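Local atomic coordinates of diguanylate cyclase (PDB entry 5M3C), a protein that joins a GGDEF domain that binds calcium and guanosine-5'-triphosphate to an EAL domain with a calcium site of its own. Residues B[19-24]-B[141-146]; B[38-43]-B[104-109]; B[62-67]-B[84-89]. All coordinates share one frame; numbering follows the deposited sequence.

Contact 1: residues B[19-24]-B[141-146]; sequences SRLNHA and TLVKNA
L21 on helix 14-31 reaches across to L142 and V143 on helix 139-155, two helices that lie on the same face of the mixed sheet of a GGDEF domain, an alpha/beta fold. The meeting is apolar and small, about 98 Å² counting both sides, and no hydrogen bond joins the two segments. Within residues 19-24 only L21 touches residues 141-146; nearer the start of the second helix, A139 is met by both L21 and N22. With its CG anti to the backbone N (chi1 176°), which points the side chain out toward the second helix, L21 opens its two methyls like a fork, one toward each partner. A branched aliphatic residue suits this place, because the floor beneath is equally apolar: L21 also rests on V37 and L89 of the sheet, L142 on F132 and V143 on I87. The backbones stay well apart, with the CA atoms of L21 and L142 9.4 Å from each other, so these two segments meet through side-chain ends. The outer side is looser and polar. S19, N22 and H23 lie on the exposed side of the first helix, S19 OG hydrogen-bonded to L16 O; on the second, N145 ND2 gives a hydrogen bond to D135 O and T141 OG1 pairs with D138 OD1. At the apolar centre, L21 CD1 sits 4.3 Å from L142 CD1, and L21 CD2 lies 4.4 Å from V143 CG2.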
loop_
_atom_site.group_PDB
_atom_site.type_symbol
_atom_site.label_atom_id
_atom_site.label_comp_id
_atom_site.label_asym_id
_atom_site.label_seq_id
_atom_site.Cartn_x
_atom_site.Cartn_y
_atom_site.Cartn_z
ATOM N N SER B 19 -28.834 -15.986 36.797
ATOM C CA SER B 19 -30.184 -15.996 37.361
ATOM C C SER B 19 -31.067 -15.002 36.615
ATOM O O SER B 19 -32.235 -15.288 36.317
ATOM C CB SER B 19 -30.157 -15.655 38.856
ATOM O OG SER B 19 -30.076 -14.256 39.064
ATOM N N ARG B 20 -30.498 -13.839 36.307
ATOM C CA ARG B 20 -31.226 -12.796 35.594
ATOM C C ARG B 20 -31.475 -13.181 34.142
ATOM O O ARG B 20 -32.458 -12.746 33.541
ATOM C CB ARG B 20 -30.483 -11.464 35.689
ATOM C CG ARG B 20 -30.764 -10.744 36.996
ATOM C CD ARG B 20 -29.576 -9.948 37.506
ATOM N NE ARG B 20 -29.531 -8.602 36.950
ATOM C CZ ARG B 20 -28.979 -7.561 37.563
ATOM N NH1 ARG B 20 -28.429 -7.703 38.761
ATOM N NH2 ARG B 20 -28.981 -6.374 36.981
ATOM N N LEU B 21 -30.593 -14.001 33.581
ATOM C CA LEU B 21 -30.823 -14.546 32.246
ATOM C C LEU B 21 -31.916 -15.613 32.297
ATOM O O LEU B 21 -32.818 -15.635 31.454
ATOM C CB LEU B 21 -29.535 -15.136 31.669
ATOM C CG LEU B 21 -29.660 -15.833 30.309
ATOM C CD1 LEU B 21 -30.357 -14.950 29.285
ATOM C CD2 LEU B 21 -28.290 -16.247 29.801
ATOM N N ASN B 22 -31.829 -16.493 33.292
ATOM C CA ASN B 22 -32.838 -17.527 33.494
ATOM C C ASN B 22 -34.222 -16.918 33.678
ATOM O O ASN B 22 -35.183 -17.355 33.046
ATOM C CB ASN B 22 -32.486 -18.399 34.701
ATOM C CG ASN B 22 -31.483 -19.486 34.366
ATOM O OD1 ASN B 22 -31.345 -19.885 33.208
ATOM N ND2 ASN B 22 -30.783 -19.977 35.382
ATOM N N HIS B 23 -34.325 -15.909 34.539
ATOM C CA HIS B 23 -35.609 -15.249 34.766
ATOM C C HIS B 23 -36.157 -14.650 33.472
ATOM O O HIS B 23 -37.344 -14.776 33.177
ATOM C CB HIS B 23 -35.488 -14.158 35.833
ATOM C CG HIS B 23 -36.720 -13.319 35.974
ATOM N ND1 HIS B 23 -37.924 -13.833 36.404
ATOM C CD2 HIS B 23 -36.936 -12.002 35.742
ATOM C CE1 HIS B 23 -38.829 -12.871 36.429
ATOM N NE2 HIS B 23 -38.254 -11.749 36.034
ATOM N N ALA B 24 -35.287 -14.000 32.706
ATOM C CA ALA B 24 -35.684 -13.378 31.447
ATOM C C ALA B 24 -36.229 -14.419 30.477
ATOM O O ALA B 24 -37.242 -14.195 29.808
ATOM C CB ALA B 24 -34.506 -12.649 30.827
ATOM N N THR B 141 -26.505 -22.506 26.534
ATOM C CA THR B 141 -26.368 -22.526 25.076
ATOM C C THR B 141 -26.359 -21.112 24.496
ATOM O O THR B 141 -25.708 -20.856 23.480
ATOM C CB THR B 141 -27.478 -23.346 24.386
ATOM O OG1 THR B 141 -28.703 -22.607 24.399
ATOM C CG2 THR B 141 -27.671 -24.696 25.072
ATOM N N LEU B 142 -27.084 -20.201 25.140
ATOM C CA LEU B 142 -27.091 -18.805 24.722
ATOM C C LEU B 142 -25.720 -18.187 24.954
ATOM O O LEU B 142 -25.184 -17.496 24.081
ATOM C CB LEU B 142 -28.167 -18.013 25.468
ATOM C CG LEU B 142 -29.594 -18.192 24.941
ATOM C CD1 LEU B 142 -30.591 -17.427 25.799
ATOM C CD2 LEU B 142 -29.693 -17.750 23.486
ATOM N N VAL B 143 -25.148 -18.445 26.128
ATOM C CA VAL B 143 -23.797 -17.976 26.429
ATOM C C VAL B 143 -22.797 -18.608 25.462
ATOM O O VAL B 143 -21.973 -17.911 24.865
ATOM C CB VAL B 143 -23.388 -18.295 27.880
ATOM C CG1 VAL B 143 -21.883 -18.171 28.053
ATOM C CG2 VAL B 143 -24.114 -17.377 28.852
ATOM N N LYS B 144 -22.883 -19.929 25.307
ATOM C CA LYS B 144 -22.010 -20.656 24.384
ATOM C C LYS B 144 -22.058 -20.035 22.993
ATOM O O LYS B 144 -21.037 -19.616 22.442
ATOM C CB LYS B 144 -22.434 -22.128 24.307
ATOM C CG LYS B 144 -21.615 -22.971 23.340
ATOM N N ASN B 145 -23.256 -19.976 22.430
ATOM C CA ASN B 145 -23.433 -19.461 21.080
ATOM C C ASN B 145 -23.004 -17.996 20.985
ATOM O O ASN B 145 -22.424 -17.586 19.982
ATOM C CB ASN B 145 -24.884 -19.642 20.631
ATOM C CG ASN B 145 -25.282 -21.104 20.524
ATOM O OD1 ASN B 145 -24.440 -21.999 20.628
ATOM N ND2 ASN B 145 -26.568 -21.355 20.318
ATOM N N ALA B 146 -23.277 -17.211 22.026
ATOM C CA ALA B 146 -22.861 -15.804 22.038
ATOM C C ALA B 146 -21.339 -15.690 22.065
ATOM O O ALA B 146 -20.765 -14.747 21.522
ATOM C CB ALA B 146 -23.465 -15.076 23.228
#

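Contact 2: residues B[38-43]-B[104-109]; sequences LFIDLD and RKLLNA. With CA (calcium ion), chain G; GTP (guanosine-5'-triphosphate), chain I.
L106 of helix 96-108 packs against L38 and I40 of strand 35-43, and this apolar meeting is the whole of the direct contact between the segments. A single methyl, L106 CD1, serves both partners: it lies 3.5 Å from L38 CD2 and 4.4 Å from I40 CD1. The strand sends alternate residues to this face, so L38 and I40 stand side by side under the helix, and I88 of the adjoining strand adds to the same floor. Buried aliphatic chains suit a helix laid on a sheet.

Metal coordination belongs to the far end of the strand. D41 projects to the other face, where chi1 of -172° swings its carboxylate out on the far side from the backbone N, and gives OD1 to the calcium ion at 2.2 Å; the carbonyl L42 O binds the same ion at 2.3 Å. Three oxygens of guanosine-5'-triphosphate, O3G, O2B and O2A, and D84 OD2 complete the six ligand atoms.

Polar bonds hold D43, whose carboxylate forms a salt bridge from OD1 to K154 NZ and hydrogen bonds with S126 OG, S124 OG and S159 N. The lysine also donates to D41 O and L42 O. The chemistry thus divides along one strand: aliphatic side chains pack it against the helix, while the oxygens at its end bind calcium, whose positive charge probably offsets the repulsion between the carboxylates and the triphosphate.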
loop_
_atom_site.group_PDB
_atom_site.type_symbol
_atom_site.label_atom_id
_atom_site.label_comp_id
_atom_site.label_asym_id
_atom_site.label_seq_id
_atom_site.Cartn_x
_atom_site.Cartn_y
_atom_site.Cartn_z
ATOM N N LEU B 38 -25.202 -10.569 24.604
ATOM C CA LEU B 38 -24.029 -10.064 23.895
ATOM C C LEU B 38 -22.747 -10.427 24.629
ATOM O O LEU B 38 -22.620 -10.188 25.829
ATOM C CB LEU B 38 -24.111 -8.543 23.723
ATOM C CG LEU B 38 -24.991 -8.038 22.572
ATOM C CD1 LEU B 38 -26.415 -8.558 22.702
ATOM C CD2 LEU B 38 -24.992 -6.519 22.506
ATOM N N PHE B 39 -21.800 -11.003 23.893
ATOM C CA PHE B 39 -20.501 -11.385 24.439
ATOM C C PHE B 39 -19.422 -10.424 23.956
ATOM O O PHE B 39 -19.177 -10.313 22.750
ATOM C CB PHE B 39 -20.149 -12.803 23.997
ATOM C CG PHE B 39 -19.177 -13.495 24.904
ATOM C CD1 PHE B 39 -17.863 -13.074 24.983
ATOM C CD2 PHE B 39 -19.578 -14.574 25.674
ATOM C CE1 PHE B 39 -16.967 -13.712 25.819
ATOM C CE2 PHE B 39 -18.689 -15.216 26.511
ATOM C CZ PHE B 39 -17.380 -14.786 26.584
ATOM N N ILE B 40 -18.778 -9.738 24.897
ATOM C CA ILE B 40 -17.768 -8.733 24.560
ATOM C C ILE B 40 -16.398 -9.072 25.137
ATOM O O ILE B 40 -16.225 -9.119 26.348
ATOM C CB ILE B 40 -18.161 -7.342 25.084
ATOM C CG1 ILE B 40 -19.462 -6.873 24.426
ATOM C CG2 ILE B 40 -17.035 -6.351 24.832
ATOM C CD1 ILE B 40 -19.944 -5.524 24.916
ATOM N N ASP B 41 -15.423 -9.280 24.258
ATOM C CA ASP B 41 -14.068 -9.632 24.666
ATOM C C ASP B 41 -13.092 -8.554 24.204
ATOM O O ASP B 41 -12.962 -8.300 23.007
ATOM C CB ASP B 41 -13.688 -10.989 24.068
ATOM C CG ASP B 41 -12.373 -11.525 24.607
ATOM O OD1 ASP B 41 -11.454 -10.718 24.858
ATOM O OD2 ASP B 41 -12.253 -12.758 24.771
ATOM N N LEU B 42 -12.410 -7.918 25.152
ATOM C CA LEU B 42 -11.483 -6.838 24.826
ATOM C C LEU B 42 -10.460 -7.301 23.795
ATOM O O LEU B 42 -10.038 -8.457 23.807
ATOM C CB LEU B 42 -10.772 -6.330 26.085
ATOM C CG LEU B 42 -11.651 -5.630 27.128
ATOM C CD1 LEU B 42 -10.801 -4.974 28.206
ATOM C CD2 LEU B 42 -12.565 -4.598 26.480
ATOM N N ASP B 43 -10.070 -6.393 22.904
ATOM C CA ASP B 43 -9.126 -6.707 21.831
ATOM C C ASP B 43 -7.672 -6.473 22.242
ATOM O O ASP B 43 -7.316 -5.397 22.721
ATOM C CB ASP B 43 -9.439 -5.873 20.588
ATOM C CG ASP B 43 -10.662 -6.367 19.845
ATOM O OD1 ASP B 43 -10.857 -7.599 19.769
ATOM O OD2 ASP B 43 -11.423 -5.524 19.327
ATOM N N ARG B 104 -24.217 -1.755 18.362
ATOM C CA ARG B 104 -23.334 -0.713 17.833
ATOM C C ARG B 104 -23.065 0.365 18.875
ATOM O O ARG B 104 -21.932 0.811 19.036
ATOM C CB ARG B 104 -23.926 -0.081 16.570
ATOM C CG ARG B 104 -24.547 -1.078 15.602
ATOM C CD ARG B 104 -24.335 -0.670 14.152
ATOM N NE ARG B 104 -23.008 -1.055 13.678
ATOM C CZ ARG B 104 -22.719 -2.224 13.108
ATOM N NH1 ARG B 104 -23.664 -3.140 12.925
ATOM N NH2 ARG B 104 -21.477 -2.479 12.717
ATOM N N LYS B 105 -24.113 0.788 19.572
ATOM C CA LYS B 105 -23.951 1.672 20.719
ATOM C C LYS B 105 -22.728 1.241 21.515
ATOM O O LYS B 105 -21.844 2.050 21.810
ATOM C CB LYS B 105 -25.187 1.611 21.622
ATOM C CG LYS B 105 -26.115 2.811 21.533
ATOM C CD LYS B 105 -25.749 3.874 22.560
ATOM N N LEU B 106 -22.691 -0.046 21.857
ATOM C CA LEU B 106 -21.638 -0.596 22.702
ATOM C C LEU B 106 -20.283 -0.569 22.002
ATOM O O LEU B 106 -19.251 -0.391 22.648
ATOM C CB LEU B 106 -21.992 -2.022 23.129
ATOM C CG LEU B 106 -23.236 -2.148 24.016
ATOM C CD1 LEU B 106 -23.770 -3.570 23.993
ATOM C CD2 LEU B 106 -22.943 -1.709 25.442
ATOM N N LEU B 107 -20.281 -0.746 20.685
ATOM C CA LEU B 107 -19.054 -0.599 19.906
ATOM C C LEU B 107 -18.525 0.823 19.983
ATOM O O LEU B 107 -17.376 1.046 20.356
ATOM C CB LEU B 107 -19.279 -0.964 18.439
ATOM C CG LEU B 107 -18.669 -2.284 17.973
ATOM C CD1 LEU B 107 -18.794 -2.412 16.462
ATOM C CD2 LEU B 107 -17.210 -2.378 18.392
ATOM N N ASN B 108 -19.373 1.783 19.628
ATOM C CA ASN B 108 -18.970 3.179 19.570
ATOM C C ASN B 108 -18.499 3.693 20.929
ATOM O O ASN B 108 -17.884 4.758 21.017
ATOM C CB ASN B 108 -20.124 4.041 19.061
ATOM C CG ASN B 108 -19.678 5.434 18.661
ATOM O OD1 ASN B 108 -18.589 5.615 18.109
ATOM N ND2 ASN B 108 -20.519 6.430 18.934
ATOM N N ALA B 109 -18.786 2.939 21.985
ATOM C CA ALA B 109 -18.340 3.307 23.324
ATOM C C ALA B 109 -16.827 3.164 23.443
ATOM O O ALA B 109 -16.202 3.765 24.319
ATOM C CB ALA B 109 -19.039 2.451 24.370
HETATM CA CA CA G . -9.231 -10.440 24.729
HETATM P PG GTP I . -7.493 -11.187 21.748
HETATM O O1G GTP I . -7.052 -12.379 20.933
HETATM O O2G GTP I . -7.961 -10.006 20.934
HETATM O O3G GTP I . -8.408 -11.528 22.899
HETATM O O3B GTP I . -6.151 -10.612 22.429
HETATM P PB GTP I . -5.933 -10.637 24.024
HETATM O O1B GTP I . -4.483 -10.327 24.311
HETATM O O2B GTP I . -7.011 -9.803 24.676
HETATM O O3A GTP I . -6.182 -12.201 24.329
HETATM P PA GTP I . -6.733 -12.737 25.744
HETATM O O1A GTP I . -6.196 -14.131 25.964
HETATM O O2A GTP I . -8.221 -12.481 25.824
HETATM O "O5'" GTP I . -6.004 -11.764 26.784
HETATM C "C5'" GTP I . -6.689 -11.394 27.969
HETATM C "C4'" GTP I . -5.803 -10.426 28.725
HETATM O "O4'" GTP I . -6.570 -9.756 29.725
HETATM C "C3'" GTP I . -4.659 -11.155 29.422
HETATM O "O3'" GTP I . -3.395 -10.626 29.010
HETATM C "C2'" GTP I . -4.890 -10.916 30.898
HETATM O "O2'" GTP I . -3.671 -10.680 31.607
HETATM C "C1'" GTP I . -5.785 -9.690 30.912
HETATM N N9 GTP I . -6.619 -9.675 32.127
HETATM C C8 GTP I . -7.567 -10.567 32.463
HETATM N N7 GTP I . -8.121 -10.232 33.657
HETATM C C5 GTP I . -7.518 -9.110 34.090
HETATM C C6 GTP I . -7.618 -8.223 35.267
HETATM O O6 GTP I . -8.441 -8.466 36.173
HETATM N N1 GTP I . -6.807 -7.156 35.331
HETATM C C2 GTP I . -5.915 -6.875 34.361
HETATM N N2 GTP I . -5.126 -5.780 34.490
HETATM N N3 GTP I . -5.771 -7.646 33.257
HETATM C C4 GTP I . -6.529 -8.749 33.074
#

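Contact 3: residues B[62-67]-B[84-89]; sequences KAIAER and DEFIIL. With CA (calcium ion), chain G; GTP (guanosine-5'-triphosphate), chain I.
The ring of F86 on strand 85-90 meets I64 and A65 of helix 54-70. The interaction is purely apolar: A65 CB comes to 4.0 Å from F86 CE2, and I64 CG2 to 4.4 Å from F86 CE1. Both come obliquely from the same side of the ring plane. F86 holds its CG anti to its carbonyl carbon (chi1 -57°), which carries the ring up from the strand to the helix. The small methyl of A65 leaves room for a flat aromatic, and the branched I64 fills in beside it.

Metal coordination occupies the start of the second segment. D84, the aspartate of the GGDEF motif at 82-86, binds calcium through OD2 at 2.3 Å, while OD1 lies 3.4 Å from O2A of guanosine-5'-triphosphate. F86 closes the same motif, facing the helix.

Polar contacts belong to R67, which hydrogen-bonds to A109 O and P113 O and forms a cation-pi pair with F114. Among its neighbours, helix 54-70 is tied to the segment 109-114 that leads from helix 96-108 into strand 114-116; I64 also touches L42 of strand 35-43 and F110, and A65 packs on T9 and L11 near the start of the chain.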
loop_
_atom_site.group_PDB
_atom_site.type_symbol
_atom_site.label_atom_id
_atom_site.label_comp_id
_atom_site.label_asym_id
_atom_site.label_seq_id
_atom_site.Cartn_x
_atom_site.Cartn_y
_atom_site.Cartn_z
ATOM N N LYS B 62 -11.958 -1.110 34.831
ATOM C CA LYS B 62 -12.943 -0.389 35.627
ATOM C C LYS B 62 -13.607 0.689 34.780
ATOM O O LYS B 62 -14.830 0.846 34.803
ATOM C CB LYS B 62 -12.280 0.242 36.854
ATOM C CG LYS B 62 -13.265 0.813 37.863
ATOM N N ALA B 63 -12.792 1.420 34.026
ATOM C CA ALA B 63 -13.283 2.503 33.175
ATOM C C ALA B 63 -14.183 1.978 32.062
ATOM O O ALA B 63 -15.229 2.561 31.770
ATOM C CB ALA B 63 -12.115 3.274 32.582
ATOM N N ILE B 64 -13.770 0.880 31.439
ATOM C CA ILE B 64 -14.555 0.276 30.374
ATOM C C ILE B 64 -15.897 -0.193 30.921
ATOM O O ILE B 64 -16.945 0.060 30.329
ATOM C CB ILE B 64 -13.834 -0.931 29.748
ATOM C CG1 ILE B 64 -12.533 -0.495 29.076
ATOM C CG2 ILE B 64 -14.735 -1.611 28.728
ATOM C CD1 ILE B 64 -11.621 -1.651 28.731
ATOM N N ALA B 65 -15.851 -0.883 32.054
ATOM C CA ALA B 65 -17.059 -1.421 32.668
ATOM C C ALA B 65 -18.090 -0.324 32.901
ATOM O O ALA B 65 -19.261 -0.468 32.546
ATOM C CB ALA B 65 -16.715 -2.105 33.982
ATOM N N GLU B 66 -17.642 0.776 33.498
ATOM C CA GLU B 66 -18.532 1.879 33.843
ATOM C C GLU B 66 -19.125 2.555 32.607
ATOM O O GLU B 66 -20.278 2.981 32.629
ATOM C CB GLU B 66 -17.797 2.898 34.719
ATOM C CG GLU B 66 -17.454 2.359 36.103
ATOM C CD GLU B 66 -16.551 3.282 36.901
ATOM O OE1 GLU B 66 -16.097 4.308 36.350
ATOM O OE2 GLU B 66 -16.292 2.976 38.086
ATOM N N ARG B 67 -18.353 2.640 31.527
ATOM C CA ARG B 67 -18.838 3.292 30.310
ATOM C C ARG B 67 -19.892 2.457 29.584
ATOM O O ARG B 67 -20.798 3.007 28.961
ATOM C CB ARG B 67 -17.690 3.609 29.353
ATOM C CG ARG B 67 -18.133 4.438 28.157
ATOM C CD ARG B 67 -16.973 4.797 27.250
ATOM N NE ARG B 67 -16.003 5.654 27.919
ATOM C CZ ARG B 67 -14.895 6.114 27.349
ATOM N NH1 ARG B 67 -14.615 5.799 26.088
ATOM N NH2 ARG B 67 -14.067 6.889 28.041
ATOM N N ASP B 84 -10.986 -10.406 30.735
ATOM C CA ASP B 84 -11.307 -9.226 29.944
ATOM C C ASP B 84 -12.589 -9.458 29.156
ATOM O O ASP B 84 -12.803 -8.849 28.108
ATOM C CB ASP B 84 -10.164 -8.896 28.985
ATOM C CG ASP B 84 -10.048 -9.893 27.850
ATOM O OD1 ASP B 84 -10.366 -11.082 28.067
ATOM O OD2 ASP B 84 -9.638 -9.492 26.740
ATOM N N GLU B 85 -13.442 -10.343 29.663
ATOM C CA GLU B 85 -14.687 -10.673 28.982
ATOM C C GLU B 85 -15.892 -10.159 29.756
ATOM O O GLU B 85 -16.032 -10.416 30.953
ATOM C CB GLU B 85 -14.806 -12.185 28.783
ATOM C CG GLU B 85 -13.883 -12.747 27.716
ATOM C CD GLU B 85 -13.968 -14.256 27.611
ATOM O OE1 GLU B 85 -14.156 -14.911 28.659
ATOM O OE2 GLU B 85 -13.843 -14.784 26.486
ATOM N N PHE B 86 -16.753 -9.423 29.059
ATOM C CA PHE B 86 -18.000 -8.928 29.622
ATOM C C PHE B 86 -19.161 -9.560 28.875
ATOM O O PHE B 86 -19.050 -9.879 27.689
ATOM C CB PHE B 86 -18.082 -7.408 29.499
ATOM C CG PHE B 86 -16.940 -6.688 30.152
ATOM C CD1 PHE B 86 -15.752 -6.488 29.470
ATOM C CD2 PHE B 86 -17.053 -6.216 31.449
ATOM C CE1 PHE B 86 -14.696 -5.828 30.068
ATOM C CE2 PHE B 86 -16.000 -5.557 32.055
ATOM C CZ PHE B 86 -14.818 -5.362 31.363
ATOM N N ILE B 87 -20.274 -9.742 29.574
ATOM C CA ILE B 87 -21.461 -10.322 28.969
ATOM C C ILE B 87 -22.669 -9.460 29.294
ATOM O O ILE B 87 -22.773 -8.902 30.389
ATOM C CB ILE B 87 -21.677 -11.775 29.434
ATOM C CG1 ILE B 87 -22.644 -12.487 28.486
ATOM C CG2 ILE B 87 -22.168 -11.814 30.875
ATOM C CD1 ILE B 87 -22.472 -13.991 28.461
ATOM N N ILE B 88 -23.574 -9.347 28.329
ATOM C CA ILE B 88 -24.681 -8.409 28.421
ATOM C C ILE B 88 -26.004 -9.068 28.058
ATOM O O ILE B 88 -26.054 -9.952 27.202
ATOM C CB ILE B 88 -24.450 -7.205 27.490
ATOM C CG1 ILE B 88 -23.181 -6.461 27.906
ATOM C CG2 ILE B 88 -25.641 -6.260 27.520
ATOM C CD1 ILE B 88 -22.723 -5.428 26.900
ATOM N N LEU B 89 -27.072 -8.622 28.712
ATOM C CA LEU B 89 -28.401 -9.179 28.503
ATOM C C LEU B 89 -29.376 -8.063 28.139
ATOM O O LEU B 89 -29.409 -7.018 28.787
ATOM C CB LEU B 89 -28.854 -9.922 29.768
ATOM C CG LEU B 89 -30.188 -10.685 29.818
ATOM C CD1 LEU B 89 -31.276 -9.839 30.464
ATOM C CD2 LEU B 89 -30.635 -11.189 28.454
HETATM CA CA CA G . -9.231 -10.440 24.729
HETATM P PG GTP I . -7.493 -11.187 21.748
HETATM O O1G GTP I . -7.052 -12.379 20.933
HETATM O O2G GTP I . -7.961 -10.006 20.934
HETATM O O3G GTP I . -8.408 -11.528 22.899
HETATM O O3B GTP I . -6.151 -10.612 22.429
HETATM P PB GTP I . -5.933 -10.637 24.024
HETATM O O1B GTP I . -4.483 -10.327 24.311
HETATM O O2B GTP I . -7.011 -9.803 24.676
HETATM O O3A GTP I . -6.182 -12.201 24.329
HETATM P PA GTP I . -6.733 -12.737 25.744
HETATM O O1A GTP I . -6.196 -14.131 25.964
HETATM O O2A GTP I . -8.221 -12.481 25.824
HETATM O "O5'" GTP I . -6.004 -11.764 26.784
HETATM C "C5'" GTP I . -6.689 -11.394 27.969
HETATM C "C4'" GTP I . -5.803 -10.426 28.725
HETATM O "O4'" GTP I . -6.570 -9.756 29.725
HETATM C "C3'" GTP I . -4.659 -11.155 29.422
HETATM O "O3'" GTP I . -3.395 -10.626 29.010
HETATM C "C2'" GTP I . -4.890 -10.916 30.898
HETATM O "O2'" GTP I . -3.671 -10.680 31.607
HETATM C "C1'" GTP I . -5.785 -9.690 30.912
HETATM N N9 GTP I . -6.619 -9.675 32.127
HETATM C C8 GTP I . -7.567 -10.567 32.463
HETATM N N7 GTP I . -8.121 -10.232 33.657
HETATM C C5 GTP I . -7.518 -9.110 34.090
HETATM C C6 GTP I . -7.618 -8.223 35.267
HETATM O O6 GTP I . -8.441 -8.466 36.173
HETATM N N1 GTP I . -6.807 -7.156 35.331
HETATM C C2 GTP I . -5.915 -6.875 34.361
HETATM N N2 GTP I . -5.126 -5.780 34.490
HETATM N N3 GTP I . -5.771 -7.646 33.257
HETATM C C4 GTP I . -6.529 -8.749 33.074
#

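All three contacts belong to the GGDEF domain and share one sheet. Contacts 2 and 3 are close, their centres about 9 Å apart, because strands 35-43 and 85-90 are antiparallel neighbours: I40 O and F86 N, at 2.8 Å, probably hydrogen-bond. Their helices pack on the same face, and the two strands together bring D41, L42 and D84 to one calcium ion and its guanosine-5'-triphosphate. Contact 1 lies on the other face, its centre about 18 Å from that of contact 2 and 17 Å from that of contact 3. It reaches strand 85-90 through V143 CG2, 3.8 Å from I87 CD1, and strand 35-43 through A146 O, 3.2 Å from F39 CB, without touching the ligand.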